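Kinesin-like protein (Caenorhabditis elegans, PDB 5X3E) probably couples ATP hydrolysis to movement along microtubules as a kinesin-6 motor, with its motor domain captured here in the apo state. Local coordinates at residues A94-R99 with T139-R144; F218-E223 with A259-V264; L381-Y386 with Y398-G403. All blocks are in the same frame, centred on the assembly; numbering follows the deposited sequence.

Contact 1: A94-R99 with T139-R144; sequences ATVFER and TGLLPR. With SO4 (sulfate ion), chain Q.
Phe97 and Arg144 carry most of this buried contact between helix 93-109 and the start of helix 141-152. Phe97 holds CG anti to its backbone N (chi1 168°), which swings the ring out toward the second helix. There Arg144 CB sits almost squarely over one face, 3.6 Å from the centroid of the Phe97 ring, a CH-pi contact close to the ring normal. Arg144 CD also touches the root of the ring, 3.8 Å from Phe97 CG, so the aliphatic part of the arginine runs obliquely across the phenylalanine.

From CG to NE the Arg144 chain is extended, and this carries the guanidinium past the ring to helix 93-109, where Ala94 N lies over one of its faces. Its rotation is fixed partly from within its own segment: Arg144 NE donates to Thr139 O at 2.8 Å and 162°, with the oxygen nearly in the guanidinium plane, and NH2 adds a weak bond to the same carbonyl. Beyond the segment, NH1 makes a salt bridge to Glu202 and NH2 reaches Glu136 O, so a buried charge is held on several sides.

In kinesins the helix that follows the P-loop is interrupted by a loop; helix 126-130 is probably its first part here and 141-152 its resumed second part, with Gly140 as N-cap. Helix 93-109, which leads into the sheet strand 114-119, packs against this restart.

Leu141 fills the next position along the interface. With CG anti to its carbonyl carbon (chi1 -54°), Leu141 sends CD2 between two residues of the first helix, 3.6 Å from Phe97 CA and 3.7 Å from Val96 CG1. The Val96 and Leu141 side chains cross at about a right angle. Thr100 and Ser101, further along helix 93-109, also touch Leu141.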
loop_
_atom_site.group_PDB
_atom_site.type_symbol
_atom_site.label_atom_id
_atom_site.label_comp_id
_atom_site.label_asym_id
_atom_site.label_seq_id
_atom_site.Cartn_x
_atom_site.Cartn_y
_atom_site.Cartn_z
ATOM N N ALA A 94 -11.365 -13.168 -1.811
ATOM C CA ALA A 94 -10.317 -14.086 -2.244
ATOM C C ALA A 94 -10.004 -13.909 -3.725
ATOM O O ALA A 94 -8.838 -13.968 -4.130
ATOM C CB ALA A 94 -10.733 -15.525 -1.949
ATOM N N THR A 95 -11.032 -13.693 -4.548
ATOM C CA THR A 95 -10.795 -13.498 -5.976
ATOM C C THR A 95 -10.061 -12.191 -6.237
ATOM O O THR A 95 -9.118 -12.151 -7.036
ATOM C CB THR A 95 -12.116 -13.540 -6.747
ATOM O OG1 THR A 95 -12.708 -14.838 -6.615
ATOM C CG2 THR A 95 -11.885 -13.242 -8.217
ATOM N N VAL A 96 -10.481 -11.114 -5.569
ATOM C CA VAL A 96 -9.778 -9.839 -5.686
ATOM C C VAL A 96 -8.326 -9.994 -5.256
ATOM O O VAL A 96 -7.405 -9.603 -5.978
ATOM C CB VAL A 96 -10.490 -8.751 -4.864
ATOM C CG1 VAL A 96 -9.632 -7.490 -4.802
ATOM C CG2 VAL A 96 -11.835 -8.438 -5.472
ATOM N N PHE A 97 -8.104 -10.598 -4.086
ATOM C CA PHE A 97 -6.757 -10.691 -3.525
ATOM C C PHE A 97 -5.794 -11.401 -4.476
ATOM O O PHE A 97 -4.671 -10.932 -4.698
ATOM C CB PHE A 97 -6.810 -11.408 -2.177
ATOM C CG PHE A 97 -5.466 -11.803 -1.653
ATOM C CD1 PHE A 97 -4.564 -10.839 -1.232
ATOM C CD2 PHE A 97 -5.099 -13.137 -1.587
ATOM C CE1 PHE A 97 -3.317 -11.199 -0.748
ATOM C CE2 PHE A 97 -3.859 -13.505 -1.105
ATOM C CZ PHE A 97 -2.967 -12.536 -0.683
ATOM N N GLU A 98 -6.206 -12.537 -5.042
ATOM C CA GLU A 98 -5.313 -13.262 -5.944
ATOM C C GLU A 98 -5.021 -12.462 -7.210
ATOM O O GLU A 98 -3.894 -12.478 -7.715
ATOM C CB GLU A 98 -5.902 -14.624 -6.302
ATOM C CG GLU A 98 -6.137 -15.533 -5.111
ATOM C CD GLU A 98 -6.478 -16.944 -5.534
ATOM O OE1 GLU A 98 -6.102 -17.326 -6.665
ATOM O OE2 GLU A 98 -7.122 -17.666 -4.742
ATOM N N ARG A 99 -6.028 -11.779 -7.748
ATOM C CA ARG A 99 -5.876 -11.028 -8.989
ATOM C C ARG A 99 -5.178 -9.687 -8.782
ATOM O O ARG A 99 -4.654 -9.111 -9.743
ATOM C CB ARG A 99 -7.262 -10.843 -9.623
ATOM C CG ARG A 99 -7.284 -10.183 -10.991
ATOM C CD ARG A 99 -6.256 -10.780 -11.917
ATOM N NE ARG A 99 -6.205 -10.074 -13.192
ATOM C CZ ARG A 99 -5.563 -8.926 -13.385
ATOM N NH1 ARG A 99 -4.920 -8.344 -12.380
ATOM N NH2 ARG A 99 -5.565 -8.357 -14.583
ATOM N N THR A 139 -12.349 -10.347 4.924
ATOM C CA THR A 139 -10.986 -9.837 5.039
ATOM C C THR A 139 -10.479 -9.312 3.702
ATOM O O THR A 139 -10.620 -9.971 2.668
ATOM C CB THR A 139 -10.048 -10.919 5.584
ATOM O OG1 THR A 139 -10.377 -11.190 6.950
ATOM C CG2 THR A 139 -8.604 -10.477 5.505
ATOM N N GLY A 140 -9.897 -8.110 3.728
ATOM C CA GLY A 140 -9.444 -7.439 2.529
ATOM C C GLY A 140 -8.011 -7.783 2.168
ATOM O O GLY A 140 -7.411 -8.727 2.685
ATOM N N LEU A 141 -7.457 -6.977 1.256
ATOM C CA LEU A 141 -6.136 -7.251 0.697
ATOM C C LEU A 141 -5.060 -7.244 1.768
ATOM O O LEU A 141 -4.181 -8.114 1.782
ATOM C CB LEU A 141 -5.787 -6.205 -0.356
ATOM C CG LEU A 141 -6.794 -6.016 -1.477
ATOM C CD1 LEU A 141 -6.418 -4.815 -2.325
ATOM C CD2 LEU A 141 -6.874 -7.284 -2.315
ATOM N N LEU A 142 -5.095 -6.257 2.656
ATOM C CA LEU A 142 -3.961 -6.035 3.545
ATOM C C LEU A 142 -3.715 -7.216 4.473
ATOM O O LEU A 142 -2.586 -7.736 4.482
ATOM C CB LEU A 142 -4.160 -4.716 4.299
ATOM C CG LEU A 142 -3.054 -4.193 5.204
ATOM C CD1 LEU A 142 -3.088 -2.670 5.176
ATOM C CD2 LEU A 142 -3.221 -4.713 6.622
ATOM N N PRO A 143 -4.693 -7.707 5.249
ATOM C CA PRO A 143 -4.390 -8.853 6.123
ATOM C C PRO A 143 -4.029 -10.106 5.349
ATOM O O PRO A 143 -3.124 -10.843 5.765
ATOM C CB PRO A 143 -5.683 -9.031 6.931
ATOM C CG PRO A 143 -6.411 -7.732 6.796
ATOM C CD PRO A 143 -6.085 -7.256 5.425
ATOM N N ARG A 144 -4.698 -10.361 4.219
ATOM C CA ARG A 144 -4.340 -11.513 3.396
ATOM C C ARG A 144 -2.915 -11.391 2.877
ATOM O O ARG A 144 -2.177 -12.384 2.831
ATOM C CB ARG A 144 -5.322 -11.666 2.233
ATOM C CG ARG A 144 -6.755 -11.943 2.654
ATOM C CD ARG A 144 -7.664 -12.071 1.444
ATOM N NE ARG A 144 -9.069 -12.121 1.833
ATOM C CZ ARG A 144 -9.751 -13.246 2.015
ATOM N NH1 ARG A 144 -9.157 -14.417 1.829
ATOM N NH2 ARG A 144 -11.027 -13.201 2.376
HETATM S S SO4 Q . -8.037 -12.706 -15.217
HETATM O O1 SO4 Q . -8.591 -12.362 -13.907
HETATM O O2 SO4 Q . -9.009 -13.504 -15.960
HETATM O O3 SO4 Q . -7.725 -11.486 -15.962
HETATM O O4 SO4 Q . -6.817 -13.487 -15.036
#

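Contact 2: F218-E223 with A259-V264; sequences FVTYVE and AKDVEV. With SO4 (sulfate ion), chain R; SO4 (sulfate ion), chain I; SO4 (sulfate ion), chain C; SO4 (sulfate ion), chain U.
Phe218 starts with CB 3.9 Å from Val262 O, the carbonyl that also accepts the backbone bond from Val219 N. CG is anti to the carbonyl carbon of Phe218 (chi1 -69°), which lays the ring along the Glu263 backbone. Phe218 CD1 comes within 3.6 Å of Glu263 CA, and Asp261 O stands at the ring edge, near its plane. Further out CE1 meets Glu263 CB. Over one face, displaced toward the rim, lies Glu263 CG, 4.1 Å from the centroid of the Phe218 ring in a CH-pi contact.

Here strand 262-264 runs antiparallel to strand 213-225 in the large mixed sheet of the kinesin motor domain. Phe218 and Glu263 form a non-hydrogen-bonded pair. Val219 and Val262 form the hydrogen-bonded one, with Val219 N to Val262 O at 2.8 Å and Val262 N to Val219 O at 2.9 Å.

At the far end of the ring Phe218 CZ lies 3.7 Å from Glu263 CD, and the carboxylate is turned only 16° from the ring plane. That carboxylate is fixed elsewhere, OE1 by Ser216 OG and OE2 by Cys160 N, while Phe162, Pro164 and Phe170 also pack against the phenylalanine.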
loop_
_atom_site.group_PDB
_atom_site.type_symbol
_atom_site.label_atom_id
_atom_site.label_comp_id
_atom_site.label_asym_id
_atom_site.label_seq_id
_atom_site.Cartn_x
_atom_site.Cartn_y
_atom_site.Cartn_z
ATOM N N PHE A 218 9.575 -5.471 8.545
ATOM C CA PHE A 218 9.332 -4.195 9.197
ATOM C C PHE A 218 8.144 -3.541 8.514
ATOM O O PHE A 218 7.971 -3.672 7.300
ATOM C CB PHE A 218 10.565 -3.284 9.120
ATOM C CG PHE A 218 11.727 -3.751 9.958
ATOM C CD1 PHE A 218 11.978 -3.177 11.197
ATOM C CD2 PHE A 218 12.572 -4.755 9.506
ATOM C CE1 PHE A 218 13.049 -3.598 11.973
ATOM C CE2 PHE A 218 13.643 -5.182 10.278
ATOM C CZ PHE A 218 13.882 -4.605 11.513
ATOM N N VAL A 219 7.313 -2.857 9.284
ATOM C CA VAL A 219 6.202 -2.107 8.718
ATOM C C VAL A 219 6.326 -0.655 9.145
ATOM O O VAL A 219 6.745 -0.357 10.271
ATOM C CB VAL A 219 4.825 -2.686 9.123
ATOM C CG1 VAL A 219 4.685 -4.123 8.638
ATOM C CG2 VAL A 219 4.619 -2.603 10.625
ATOM N N THR A 220 5.991 0.245 8.230
ATOM C CA THR A 220 5.741 1.637 8.559
ATOM C C THR A 220 4.302 1.950 8.184
ATOM O O THR A 220 3.787 1.439 7.183
ATOM C CB THR A 220 6.703 2.598 7.831
ATOM O OG1 THR A 220 6.591 2.427 6.413
ATOM C CG2 THR A 220 8.131 2.324 8.242
ATOM N N TYR A 221 3.638 2.745 9.016
ATOM C CA TYR A 221 2.275 3.177 8.743
ATOM C C TYR A 221 2.245 4.694 8.799
ATOM O O TYR A 221 2.515 5.286 9.849
ATOM C CB TYR A 221 1.276 2.571 9.732
ATOM C CG TYR A 221 -0.159 2.631 9.250
ATOM C CD1 TYR A 221 -0.463 3.072 7.966
ATOM C CD2 TYR A 221 -1.210 2.241 10.076
ATOM C CE1 TYR A 221 -1.774 3.128 7.513
ATOM C CE2 TYR A 221 -2.528 2.289 9.632
ATOM C CZ TYR A 221 -2.804 2.733 8.349
ATOM O OH TYR A 221 -4.106 2.785 7.899
ATOM N N VAL A 222 1.922 5.316 7.672
ATOM C CA VAL A 222 2.065 6.752 7.487
ATOM C C VAL A 222 0.773 7.318 6.915
ATOM O O VAL A 222 0.094 6.662 6.117
ATOM C CB VAL A 222 3.271 7.066 6.575
ATOM C CG1 VAL A 222 3.304 8.491 6.258
ATOM C CG2 VAL A 222 4.563 6.747 7.301
ATOM N N GLU A 223 0.419 8.530 7.336
ATOM C CA GLU A 223 -0.786 9.201 6.871
ATOM C C GLU A 223 -0.411 10.522 6.216
ATOM O O GLU A 223 0.385 11.288 6.765
ATOM C CB GLU A 223 -1.760 9.445 8.029
ATOM C CG GLU A 223 -3.035 10.167 7.641
ATOM C CD GLU A 223 -3.871 10.542 8.847
ATOM O OE1 GLU A 223 -3.279 10.957 9.867
ATOM O OE2 GLU A 223 -5.114 10.416 8.781
ATOM N N ALA A 259 9.724 8.654 10.411
ATOM C CA ALA A 259 8.778 7.560 10.591
ATOM C C ALA A 259 9.453 6.332 11.180
ATOM O O ALA A 259 10.610 6.029 10.877
ATOM C CB ALA A 259 8.122 7.193 9.262
ATOM N N LYS A 260 8.705 5.622 12.018
ATOM C CA LYS A 260 9.199 4.489 12.780
ATOM C C LYS A 260 9.049 3.204 11.968
ATOM O O LYS A 260 7.957 2.893 11.484
ATOM C CB LYS A 260 8.428 4.391 14.097
ATOM C CG LYS A 260 9.107 3.604 15.187
ATOM C CD LYS A 260 8.259 3.601 16.448
ATOM C CE LYS A 260 8.785 2.611 17.474
ATOM N NZ LYS A 260 7.900 2.565 18.671
ATOM N N ASP A 261 10.149 2.473 11.802
ATOM C CA ASP A 261 10.124 1.149 11.187
ATOM C C ASP A 261 9.948 0.132 12.308
ATOM O O ASP A 261 10.843 -0.040 13.146
ATOM C CB ASP A 261 11.405 0.876 10.400
ATOM C CG ASP A 261 11.537 1.739 9.162
ATOM O OD1 ASP A 261 12.049 2.872 9.267
ATOM O OD2 ASP A 261 11.147 1.270 8.074
ATOM N N VAL A 262 8.796 -0.533 12.331
ATOM C CA VAL A 262 8.412 -1.413 13.430
ATOM C C VAL A 262 8.606 -2.859 12.993
ATOM O O VAL A 262 8.001 -3.308 12.010
ATOM C CB VAL A 262 6.959 -1.164 13.866
ATOM C CG1 VAL A 262 6.566 -2.136 14.964
ATOM C CG2 VAL A 262 6.770 0.285 14.326
ATOM N N GLU A 263 9.439 -3.591 13.727
ATOM C CA GLU A 263 9.703 -4.984 13.405
ATOM C C GLU A 263 8.551 -5.856 13.869
ATOM O O GLU A 263 8.080 -5.731 15.004
ATOM C CB GLU A 263 11.007 -5.458 14.038
ATOM C CG GLU A 263 11.435 -6.829 13.547
ATOM C CD GLU A 263 12.837 -7.185 13.980
ATOM O OE1 GLU A 263 13.463 -8.027 13.305
ATOM O OE2 GLU A 263 13.316 -6.615 14.986
ATOM N N VAL A 264 8.084 -6.725 12.978
ATOM C CA VAL A 264 6.967 -7.617 13.243
ATOM C C VAL A 264 7.399 -9.034 12.890
ATOM O O VAL A 264 8.042 -9.254 11.856
ATOM C CB VAL A 264 5.704 -7.200 12.462
ATOM C CG1 VAL A 264 5.099 -5.960 13.095
ATOM C CG2 VAL A 264 6.035 -6.929 10.998
HETATM S S SO4 R . 13.047 3.901 14.109
HETATM O O1 SO4 R . 12.973 2.687 14.922
HETATM O O2 SO4 R . 12.643 3.596 12.738
HETATM O O3 SO4 R . 12.165 4.922 14.669
HETATM O O4 SO4 R . 14.419 4.409 14.109
HETATM S S SO4 I . 10.876 -2.054 16.798
HETATM O O1 SO4 I . 11.777 -2.853 17.624
HETATM O O2 SO4 I . 9.768 -2.893 16.358
HETATM O O3 SO4 I . 10.351 -0.946 17.592
HETATM O O4 SO4 I . 11.604 -1.538 15.638
HETATM S S SO4 C . 8.999 5.038 5.237
HETATM O O1 SO4 C . 10.174 4.287 4.794
HETATM O O2 SO4 C . 7.787 4.425 4.700
HETATM O O3 SO4 C . 9.085 6.408 4.752
HETATM O O4 SO4 C . 8.941 5.054 6.692
HETATM S S SO4 U . 4.815 0.518 18.176
HETATM O O1 SO4 U . 4.817 -0.709 18.971
HETATM O O2 SO4 U . 3.814 0.410 17.117
HETATM O O3 SO4 U . 4.508 1.664 19.030
HETATM O O4 SO4 U . 6.134 0.708 17.582
HETATM O O HOH W 1 5.612 4.082 10.574
#

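Contact 3: L381-Y386 with Y398-G403; sequences LEQVPY and YLEGNG
Gln383 is the first residue of 381-386 to approach the other segment. It points away at its root, but the chain bends at chi2 and brings its end near the Glu400 carboxylate.

Val384 is the apolar centre. With CG1 anti to the backbone N (chi1 -180°), the two methyls divide the work. Val384 CG1 meets Leu399 CB at 4.0 Å, the two side chains crossing at about a right angle. Val384 CG2 lies 3.5 Å from Leu399 O and 4.2 Å from Glu400 CG, so the valine packs on the very end of helix 396-399. Cys366 of helix 350-375 also touches Val384.

Pro385 is the centre of an inverse gamma turn, closed by a weak bond from Tyr386 N to Val384 O. Past the turn, Tyr386 also points toward the helix end. Its CG takes the crowded position between backbone N and carbonyl carbon (chi1 57°), and the Glu400 carboxylate comes up obliquely to the ring, with OE2 nearest CE2 and the two planes 81° apart. Thr392 of helix 390-394 also touches the tyrosine side chain.

Glu400 is the first residue to leave helical angles; a Schellman motif with Gly401 at C-prime ends the helix, Asn402 N bonding to Asn397 O and Gly401 N to Tyr398 O (2.8 Å). In kinesins the loop after the long helix, here 350-375, and the short helices corresponding to 390-394 and 396-399 usually belong to the microtubule-facing side, and this contact probably lies there.

An alanine in place of Tyr386 would remove the ring lying against Glu400 and would probably leave this side of the contact, toward Thr392, less well packed.

No hydrogen bond crosses between the segments: methyl packing holds the inner part, while the probably charged Glu400 carboxylate only lies obliquely against the tyrosine ring, so the contact rests on packing rather than on directed bonds.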
loop_
_atom_site.group_PDB
_atom_site.type_symbol
_atom_site.label_atom_id
_atom_site.label_comp_id
_atom_site.label_asym_id
_atom_site.label_seq_id
_atom_site.Cartn_x
_atom_site.Cartn_y
_atom_site.Cartn_z
ATOM N N LEU A 381 11.769 11.092 -23.149
ATOM C CA LEU A 381 10.702 10.773 -22.213
ATOM C C LEU A 381 10.458 11.979 -21.312
ATOM O O LEU A 381 11.387 12.711 -20.961
ATOM C CB LEU A 381 11.025 9.521 -21.388
ATOM C CG LEU A 381 12.329 9.287 -20.612
ATOM C CD1 LEU A 381 12.485 10.199 -19.403
ATOM C CD2 LEU A 381 12.425 7.823 -20.186
ATOM N N GLU A 382 9.195 12.185 -20.941
ATOM C CA GLU A 382 8.784 13.420 -20.290
ATOM C C GLU A 382 8.787 13.319 -18.770
ATOM O O GLU A 382 8.621 12.243 -18.189
ATOM C CB GLU A 382 7.403 13.868 -20.774
ATOM C CG GLU A 382 6.370 12.779 -20.889
ATOM C CD GLU A 382 5.047 13.314 -21.392
ATOM O OE1 GLU A 382 4.824 14.537 -21.283
ATOM O OE2 GLU A 382 4.237 12.520 -21.908
ATOM N N GLN A 383 8.978 14.476 -18.141
ATOM C CA GLN A 383 9.087 14.573 -16.694
ATOM C C GLN A 383 7.763 14.218 -16.030
ATOM O O GLN A 383 6.687 14.567 -16.523
ATOM C CB GLN A 383 9.517 15.993 -16.307
ATOM C CG GLN A 383 9.578 16.277 -14.814
ATOM C CD GLN A 383 10.725 15.565 -14.129
ATOM O OE1 GLN A 383 10.539 14.905 -13.106
ATOM N NE2 GLN A 383 11.924 15.699 -14.687
ATOM N N VAL A 384 7.850 13.514 -14.907
ATOM C CA VAL A 384 6.686 13.191 -14.088
ATOM C C VAL A 384 6.507 14.322 -13.079
ATOM O O VAL A 384 7.447 14.611 -12.319
ATOM C CB VAL A 384 6.856 11.843 -13.377
ATOM C CG1 VAL A 384 5.633 11.523 -12.540
ATOM C CG2 VAL A 384 7.117 10.745 -14.385
ATOM N N PRO A 385 5.350 14.992 -13.047
ATOM C CA PRO A 385 5.145 16.146 -12.149
ATOM C C PRO A 385 4.895 15.732 -10.701
ATOM O O PRO A 385 3.920 16.140 -10.067
ATOM C CB PRO A 385 3.925 16.833 -12.779
ATOM C CG PRO A 385 3.160 15.712 -13.408
ATOM C CD PRO A 385 4.192 14.754 -13.927
ATOM N N TYR A 386 5.808 14.926 -10.154
ATOM C CA TYR A 386 5.566 14.325 -8.850
ATOM C C TYR A 386 5.691 15.309 -7.695
ATOM O O TYR A 386 5.224 14.997 -6.594
ATOM C CB TYR A 386 6.501 13.131 -8.614
ATOM C CG TYR A 386 7.979 13.434 -8.717
ATOM C CD1 TYR A 386 8.673 14.004 -7.656
ATOM C CD2 TYR A 386 8.685 13.126 -9.870
ATOM C CE1 TYR A 386 10.026 14.278 -7.750
ATOM C CE2 TYR A 386 10.033 13.394 -9.972
ATOM C CZ TYR A 386 10.699 13.969 -8.911
ATOM O OH TYR A 386 12.043 14.230 -9.012
ATOM N N TYR A 398 8.195 4.878 -7.981
ATOM C CA TYR A 398 7.205 4.108 -8.727
ATOM C C TYR A 398 6.722 4.867 -9.959
ATOM O O TYR A 398 6.634 4.306 -11.058
ATOM C CB TYR A 398 6.021 3.760 -7.818
ATOM C CG TYR A 398 6.346 2.854 -6.652
ATOM C CD1 TYR A 398 6.570 3.378 -5.385
ATOM C CD2 TYR A 398 6.424 1.474 -6.813
ATOM C CE1 TYR A 398 6.864 2.556 -4.309
ATOM C CE2 TYR A 398 6.714 0.640 -5.740
ATOM C CZ TYR A 398 6.932 1.186 -4.492
ATOM O OH TYR A 398 7.221 0.367 -3.425
ATOM N N LEU A 399 6.385 6.146 -9.795
ATOM C CA LEU A 399 5.846 6.921 -10.904
ATOM C C LEU A 399 6.887 7.223 -11.975
ATOM O O LEU A 399 6.512 7.566 -13.103
ATOM C CB LEU A 399 5.238 8.215 -10.377
ATOM C CG LEU A 399 4.027 7.930 -9.497
ATOM C CD1 LEU A 399 3.712 9.107 -8.615
ATOM C CD2 LEU A 399 2.842 7.597 -10.380
ATOM N N GLU A 400 8.176 7.127 -11.649
ATOM C CA GLU A 400 9.232 7.178 -12.647
ATOM C C GLU A 400 9.574 5.795 -13.179
ATOM O O GLU A 400 10.622 5.616 -13.810
ATOM C CB GLU A 400 10.472 7.866 -12.079
ATOM C CG GLU A 400 10.333 9.382 -11.983
ATOM C CD GLU A 400 11.589 10.049 -11.470
ATOM O OE1 GLU A 400 12.489 9.328 -10.994
ATOM O OE2 GLU A 400 11.683 11.291 -11.555
ATOM N N GLY A 401 8.706 4.821 -12.927
ATOM C CA GLY A 401 8.782 3.523 -13.555
ATOM C C GLY A 401 9.576 2.476 -12.817
ATOM O O GLY A 401 9.975 1.484 -13.434
ATOM N N ASN A 402 9.857 2.671 -11.534
ATOM C CA ASN A 402 10.618 1.702 -10.756
ATOM C C ASN A 402 9.651 0.915 -9.883
ATOM O O ASN A 402 8.999 1.485 -9.003
ATOM C CB ASN A 402 11.697 2.365 -9.902
ATOM C CG ASN A 402 12.612 1.345 -9.239
ATOM O OD1 ASN A 402 12.450 1.013 -8.063
ATOM N ND2 ASN A 402 13.571 0.833 -10.002
ATOM N N GLY A 403 9.565 -0.382 -10.127
ATOM C CA GLY A 403 8.641 -1.243 -9.416
ATOM C C GLY A 403 7.356 -1.455 -10.186
ATOM O O GLY A 403 7.224 -1.101 -11.361
#

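The three contacts follow one another along the chain, each closing before the next opens, all within the kinesin motor domain. Contacts 1 and 2 have centres 21 Å apart and nearest atoms about 6 Å apart. Helix 267-281 touches both: Phe274 meets Leu142 of one and Tyr221 of the other. The centre of contact 3 lies about 27 Å from that of contact 1, on the opposite side of the chain's centre, and about 25 Å from that of contact 2. Contact 2 pairs two strands of the large mixed sheet, whereas contacts 1 and 3 join elements that lead into others: helix 93-109 runs into strand 114-119, and strand 404-411 begins right after contact 3.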